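Local coordinates for TRAP dicarboxylate transporter, DctP subunit (Anaerococcus prevoti, PDB 4N91), which binds D-glucuronate in both its alpha and beta forms, probably as the solute-capturing subunit of a TRAP-type uptake system, at residues 155-160 against 211-216. Residues are numbered along the deposited sequence; the frame is centred on the assembly and turned at random.
Sequences SFYTKD and DGAENN. With BDP (beta-D-glucopyranuronic acid), chain C.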
loop_
_atom_site.group_PDB
_atom_site.type_symbol
_atom_site.label_atom_id
_atom_site.label_comp_id
_atom_site.label_asym_id
_atom_site.label_seq_id
_atom_site.Cartn_x
_atom_site.Cartn_y
_atom_site.Cartn_z
ATOM N N SER A 155 -1.409 -3.233 -10.995
ATOM C CA SER A 155 -1.919 -3.633 -12.287
ATOM C C SER A 155 -2.547 -5.019 -12.192
ATOM O O SER A 155 -2.160 -5.799 -11.326
ATOM C CB SER A 155 -0.769 -3.733 -13.274
ATOM O OG SER A 155 -0.294 -2.450 -13.642
ATOM N N PHE A 156 -3.422 -5.353 -13.149
ATOM C CA PHE A 156 -4.104 -6.650 -13.165
ATOM C C PHE A 156 -3.207 -7.800 -13.591
ATOM O O PHE A 156 -2.416 -7.687 -14.536
ATOM C CB PHE A 156 -5.326 -6.573 -14.086
ATOM C CG PHE A 156 -6.402 -5.678 -13.554
ATOM C CD1 PHE A 156 -7.091 -6.026 -12.422
ATOM C CD2 PHE A 156 -6.712 -4.468 -14.179
ATOM C CE1 PHE A 156 -8.060 -5.183 -11.896
ATOM C CE2 PHE A 156 -7.674 -3.646 -13.665
ATOM C CZ PHE A 156 -8.344 -3.991 -12.523
ATOM N N TYR A 157 -3.373 -8.933 -12.930
ATOM C CA TYR A 157 -2.791 -10.180 -13.422
ATOM C C TYR A 157 -3.826 -11.284 -13.274
ATOM O O TYR A 157 -4.643 -11.298 -12.354
ATOM C CB TYR A 157 -1.483 -10.544 -12.718
ATOM C CG TYR A 157 -1.465 -10.488 -11.193
ATOM C CD1 TYR A 157 -1.159 -9.309 -10.529
ATOM C CD2 TYR A 157 -1.724 -11.621 -10.424
ATOM C CE1 TYR A 157 -1.094 -9.257 -9.144
ATOM C CE2 TYR A 157 -1.682 -11.578 -9.050
ATOM C CZ TYR A 157 -1.354 -10.392 -8.410
ATOM O OH TYR A 157 -1.277 -10.331 -7.035
ATOM N N THR A 158 -3.801 -12.204 -14.231
ATOM C CA THR A 158 -4.805 -13.218 -14.333
ATOM C C THR A 158 -4.186 -14.558 -14.734
ATOM O O THR A 158 -3.070 -14.624 -15.236
ATOM C CB THR A 158 -5.815 -12.822 -15.414
ATOM O OG1 THR A 158 -5.085 -12.508 -16.605
ATOM C CG2 THR A 158 -6.636 -11.593 -15.005
ATOM N N LYS A 159 -4.950 -15.619 -14.501
ATOM C CA LYS A 159 -4.533 -16.977 -14.812
ATOM C C LYS A 159 -4.800 -17.403 -16.243
ATOM O O LYS A 159 -3.902 -17.920 -16.916
ATOM C CB LYS A 159 -5.263 -17.934 -13.850
ATOM C CG LYS A 159 -4.942 -19.401 -14.075
ATOM C CD LYS A 159 -5.476 -20.229 -12.917
ATOM C CE LYS A 159 -5.066 -21.686 -13.024
ATOM N NZ LYS A 159 -5.635 -22.276 -14.249
ATOM N N ASP A 160 -6.040 -17.250 -16.684
ATOM C CA ASP A 160 -6.504 -17.926 -17.900
ATOM C C ASP A 160 -6.538 -17.062 -19.119
ATOM O O ASP A 160 -6.283 -17.551 -20.213
ATOM C CB ASP A 160 -7.902 -18.505 -17.690
ATOM C CG ASP A 160 -7.890 -19.739 -16.796
ATOM O OD1 ASP A 160 -6.857 -20.451 -16.778
ATOM O OD2 ASP A 160 -8.904 -19.983 -16.109
ATOM N N ASP A 211 -10.064 -15.444 -10.210
ATOM C CA ASP A 211 -9.485 -15.531 -11.537
ATOM C C ASP A 211 -8.219 -14.705 -11.719
ATOM O O ASP A 211 -7.524 -14.834 -12.728
ATOM C CB ASP A 211 -10.535 -15.078 -12.547
ATOM C CG ASP A 211 -11.769 -15.965 -12.516
ATOM O OD1 ASP A 211 -11.620 -17.191 -12.760
ATOM O OD2 ASP A 211 -12.857 -15.444 -12.221
ATOM N N GLY A 212 -7.920 -13.863 -10.740
ATOM C CA GLY A 212 -6.833 -12.924 -10.850
ATOM C C GLY A 212 -6.848 -11.966 -9.684
ATOM O O GLY A 212 -7.637 -12.095 -8.747
ATOM N N ALA A 213 -5.947 -11.001 -9.736
ATOM C CA ALA A 213 -5.790 -10.043 -8.664
ATOM C C ALA A 213 -5.126 -8.809 -9.274
ATOM O O ALA A 213 -5.027 -8.677 -10.508
ATOM C CB ALA A 213 -4.959 -10.633 -7.515
ATOM N N GLU A 214 -4.699 -7.882 -8.431
ATOM C CA GLU A 214 -4.008 -6.703 -8.944
ATOM C C GLU A 214 -3.040 -6.194 -7.923
ATOM O O GLU A 214 -3.352 -6.118 -6.754
ATOM C CB GLU A 214 -4.990 -5.602 -9.365
ATOM C CG GLU A 214 -6.136 -5.317 -8.396
ATOM C CD GLU A 214 -5.781 -4.427 -7.216
ATOM O OE1 GLU A 214 -6.069 -4.836 -6.058
ATOM O OE2 GLU A 214 -5.254 -3.299 -7.418
ATOM N N ASN A 215 -1.831 -5.881 -8.378
ATOM C CA ASN A 215 -0.797 -5.488 -7.460
ATOM C C ASN A 215 0.445 -5.085 -8.219
ATOM O O ASN A 215 0.481 -5.125 -9.443
ATOM C CB ASN A 215 -0.442 -6.653 -6.524
ATOM C CG ASN A 215 -0.184 -6.181 -5.121
ATOM O OD1 ASN A 215 0.602 -5.254 -4.904
ATOM N ND2 ASN A 215 -0.883 -6.780 -4.153
ATOM N N ASN A 216 1.474 -4.737 -7.464
ATOM C CA ASN A 216 2.786 -4.562 -8.029
ATOM C C ASN A 216 3.440 -5.910 -8.353
ATOM O O ASN A 216 2.897 -6.977 -8.065
ATOM C CB ASN A 216 3.661 -3.726 -7.100
ATOM C CG ASN A 216 3.875 -4.374 -5.743
ATOM O OD1 ASN A 216 4.237 -5.570 -5.637
ATOM N ND2 ASN A 216 3.605 -3.611 -4.687
HETATM C C1 BDP C . 1.059 -4.785 -1.384
HETATM C C2 BDP C . 1.114 -3.826 -0.285
HETATM C C3 BDP C . 0.587 -4.449 0.976
HETATM C C4 BDP C . -0.763 -4.893 0.810
HETATM C C5 BDP C . -0.835 -5.817 -0.343
HETATM C C6 BDP C . -2.296 -6.215 -0.676
HETATM O O2 BDP C . 2.573 -3.719 -0.048
HETATM O O3 BDP C . 0.681 -3.492 2.082
HETATM O O4 BDP C . -1.297 -5.450 1.899
HETATM O O5 BDP C . -0.301 -5.181 -1.556
HETATM O O6A BDP C . -2.938 -6.724 0.268
HETATM O O1 BDP C . 1.313 -4.036 -2.600
HETATM O O6B BDP C . -2.662 -6.224 -1.873
HETATM O O HOH W 1 -2.668 -9.000 -4.991
HETATM O O HOH W 2 -8.201 -15.949 -15.194
HETATM O O HOH W 3 -9.808 -18.274 -14.181
#
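The Tyr157 ring lies across the strand 212-215, with Ala213 O over one face and its CZ 3.7 Å from Ala213 CB. Its CG sits between the backbone N and the carbonyl carbon (chi1 48°), which swings the ring over the neighbouring strand. Asn215 runs alongside, pointing the same way. Its CB meets the ring edge in plane, 3.8 Å from Tyr157 CE1. On the other side of the sheet, Phe156 CD1 rests 3.7 Å from Glu214 CB. The Glu214 chain then bends away, and its carboxylate makes a salt bridge with Arg154 and a hydrogen bond with His237.

Between these two layers of side chains, the strands form an antiparallel ladder. Ser155 and Tyr157 each exchange two backbone hydrogen bonds, with Asn215 and Ala213 respectively. The Tyr157 pair is the shorter, 2.9 Å for both Tyr157 N to Ala213 O and Ala213 N to Tyr157 O. Past the strand ends, Lys159 N still reaches Asp211 O, and a water joins that oxygen to Asp160 N.

The ladder ends at the sugar. Asn215 ND2 donates to the ring oxygen O5 of beta-D-glucuronate at 3.1 Å. Asn215 OD1 accepts from Asn216 N, on a lone pair in the amide plane, which helps fix the amide's rotation. A water accepts from Asn215 ND2 and also bonds Tyr157 OH, so the tyrosine probably acts as a second-shell support for the binding residue. Tyr157 OH is bonded to His225 as well.

Strand 212-215 lies at one end of a mixed sheet in this periplasmic-binding-protein fold, and on its far side Asp211 and Gly212 make backbone hydrogen bonds to Lys173 and Arg175 of strand 173-176. Strand 154-158 lies between it and strand 231-238. Tyr157 packs on helix 218-221, while Phe156 and Glu214 face strand 173-176.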